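Local coordinates for SsDNA-binding protein essential for mitochondrial genome maintenance (Saccharomyces cerevisiae, PDB 6CQK) that binds single-stranded DNA preferentially and cooperatively as a dimer of dimers, takes part in mitochondrial DNA replication and stimulates the PIF1 helicase, at the interface of chains A and B. Residues are numbered along the deposited sequence; one frame, centred on the assembly and turned at random. Chains: chain A/B, SsDNA-binding protein essential for mitochondrial genome maintenance.

The interface of chains A and B. Residues chain A 6, 8, 34, 43, 45; chain B 4, 74-76.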
ATOM      1  N   MET A   6      -2.914  -6.877   2.064  1.00 68.01           N
ATOM      2  CA  MET A   6      -3.326  -6.015   3.204  1.00 67.22           C
ATOM      3  C   MET A   6      -2.132  -5.367   3.876  1.00 64.01           C
ATOM      4  O   MET A   6      -1.073  -5.993   4.006  1.00 68.13           O
ATOM      5  CB  MET A   6      -3.980  -6.862   4.250  1.00 69.39           C
ATOM      6  CG  MET A   6      -4.545  -6.041   5.392  1.00 73.69           C
ATOM      7  SD  MET A   6      -6.240  -6.458   5.849  1.00 77.09           S
ATOM      8  CE  MET A   6      -7.191  -6.636   4.382  1.00 75.43           C
ATOM      9  N   ILE A   8      -1.289  -3.382   7.448  1.00 58.92           N
ATOM     10  CA  ILE A   8      -1.827  -3.114   8.754  1.00 55.71           C
ATOM     11  C   ILE A   8      -0.823  -2.372   9.594  1.00 54.63           C
ATOM     12  O   ILE A   8       0.352  -2.687   9.607  1.00 55.11           O
ATOM     13  CB  ILE A   8      -2.103  -4.419   9.433  1.00 57.26           C
ATOM     14  CG1 ILE A   8      -3.192  -5.175   8.683  1.00 55.89           C
ATOM     15  CG2 ILE A   8      -2.552  -4.199  10.885  1.00 61.23           C
ATOM     16  CD1 ILE A   8      -3.047  -6.659   8.846  1.00 57.16           C
ATOM     17  N   SER A  34      -5.608  -3.855  15.750  1.00 55.86           N
ATOM     18  CA  SER A  34      -5.489  -2.580  15.059  1.00 54.99           C
ATOM     19  C   SER A  34      -6.754  -1.871  15.366  1.00 55.34           C
ATOM     20  O   SER A  34      -7.845  -2.342  15.060  1.00 54.54           O
ATOM     21  CB  SER A  34      -5.358  -2.757  13.555  1.00 57.17           C
ATOM     22  OG  SER A  34      -5.619  -1.591  12.821  1.00 61.35           O
ATOM     23  N   ASN A  43      -9.906  -4.173  15.405  1.00 53.66           N
ATOM     24  CA  ASN A  43      -9.844  -5.203  14.419  1.00 54.55           C
ATOM     25  C   ASN A  43      -8.705  -6.144  14.787  1.00 54.14           C
ATOM     26  O   ASN A  43      -7.552  -5.716  14.838  1.00 54.54           O
ATOM     27  CB  ASN A  43      -9.627  -4.571  13.051  1.00 54.83           C
ATOM     28  CG  ASN A  43     -10.711  -3.586  12.713  1.00 54.55           C
ATOM     29  OD1 ASN A  43     -11.857  -3.983  12.539  1.00 54.14           O
ATOM     30  ND2 ASN A  43     -10.378  -2.325  12.608  1.00 54.48           N
ATOM     31  N   TYR A  45      -6.487  -9.319  13.556  1.00 54.95           N
ATOM     32  CA  TYR A  45      -6.124  -9.941  12.267  1.00 56.35           C
ATOM     33  C   TYR A  45      -5.105 -10.981  12.574  1.00 57.72           C
ATOM     34  O   TYR A  45      -4.149 -10.685  13.315  1.00 57.86           O
ATOM     35  CB  TYR A  45      -5.511  -8.917  11.312  1.00 55.26           C
ATOM     36  CG  TYR A  45      -6.472  -7.870  10.817  1.00 53.85           C
ATOM     37  CD1 TYR A  45      -7.494  -8.212   9.951  1.00 54.15           C
ATOM     38  CD2 TYR A  45      -6.354  -6.513  11.197  1.00 53.64           C
ATOM     39  CE1 TYR A  45      -8.410  -7.226   9.487  1.00 56.44           C
ATOM     40  CE2 TYR A  45      -7.269  -5.543  10.760  1.00 53.26           C
ATOM     41  CZ  TYR A  45      -8.301  -5.903   9.910  1.00 54.11           C
ATOM     42  OH  TYR A  45      -9.190  -5.008   9.386  1.00 55.37           O
TER
ATOM     43  N   SER B   4      -5.788  -0.613   8.581  1.00 50.70           N
ATOM     44  CA  SER B   4      -5.815  -1.899   7.957  1.00 52.13           C
ATOM     45  C   SER B   4      -6.475  -1.732   6.639  1.00 56.41           C
ATOM     46  O   SER B   4      -7.683  -1.692   6.562  1.00 53.93           O
ATOM     47  CB  SER B   4      -6.504  -2.959   8.793  1.00 51.28           C
ATOM     48  OG  SER B   4      -7.850  -2.640   9.108  1.00 53.28           O
ATOM     49  N   ALA B  74     -10.293  -1.850   5.596  1.00 58.39           N
ATOM     50  CA  ALA B  74     -10.749  -3.125   6.118  1.00 58.93           C
ATOM     51  C   ALA B  74     -11.106  -3.018   7.612  1.00 58.68           C
ATOM     52  O   ALA B  74     -10.354  -2.440   8.390  1.00 56.54           O
ATOM     53  CB  ALA B  74      -9.666  -4.158   5.914  1.00 58.97           C
ATOM     54  N   ALA B  75     -12.201  -3.667   7.986  1.00 60.87           N
ATOM     55  CA  ALA B  75     -12.517  -3.932   9.397  1.00 61.51           C
ATOM     56  C   ALA B  75     -13.026  -5.351   9.571  1.00 62.78           C
ATOM     57  O   ALA B  75     -13.472  -5.982   8.618  1.00 63.63           O
ATOM     58  CB  ALA B  75     -13.563  -2.988   9.886  1.00 60.56           C
ATOM     59  N   ASN B  76     -12.888  -5.850  10.794  1.00 63.50           N
ATOM     60  CA  ASN B  76     -13.415  -7.116  11.186  1.00 64.66           C
ATOM     61  C   ASN B  76     -14.529  -6.845  12.158  1.00 65.73           C
ATOM     62  O   ASN B  76     -14.333  -6.109  13.071  1.00 68.21           O
ATOM     63  CB  ASN B  76     -12.309  -7.962  11.776  1.00 65.74           C
ATOM     64  CG  ASN B  76     -11.637  -8.892  10.736  1.00 69.11           C
ATOM     65  OD1 ASN B  76     -12.249  -9.382   9.755  1.00 73.47           O
ATOM     66  ND2 ASN B  76     -10.385  -9.172  10.974  1.00 69.87           N
TER
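A:Ile8 and B:Ser4 face each other as an antiparallel bridge between the two copies of strand 3-12, so the backbones of the two subunits run side by side across the dimer two-fold. Both chains carry the OB fold of the single-strand binding protein family, and this patch, repeated with the chains exchanged, belongs to the dimer interface. A:Tyr45, on strand 43-49, reaches across with CG anti to its own carbonyl carbon (chi1 -68°), and its phenol OH meets the hydroxyl OG of B:Ser4 at 2.7 Å. B:Ser4 OG in turn donates to the carbonyl O of B:Ala74, 2.6 Å away. A:Tyr45 OH also lies 3.0 Å from B:Ala74 O; as donor, the phenol would share its proton between OG and this carbonyl or switch between them. Serine suits this place: its short side chain lets CB lie obliquely off one ring face, near the CE2 rim, while OG reaches the phenol. ND2 of B:Asn76 lies towards the other face, near CD1 and CE1, its amide plane inclined 42° to the ring. Tyrosine thus combines a long flat ring, flanked on both faces, with a hydroxyl at its tip. A phenylalanine in place of A:Tyr45 would probably leave B:Ser4 OG without its partner across the interface. At the start of the same strand, A:Asn43 offers a neutral acceptor, OD1, to the backbone N-H of B:Asn76 at 2.8 Å; the bond is fairly straight at hydrogen (163°), although the donor stands above the carbonyl plane. The small side chain of B:Ala75 may be what allows this approach. The flexible thioether of A:Met6 bends so that CE rests 3.8 Å from CB of B:Ala74, an apolar contact.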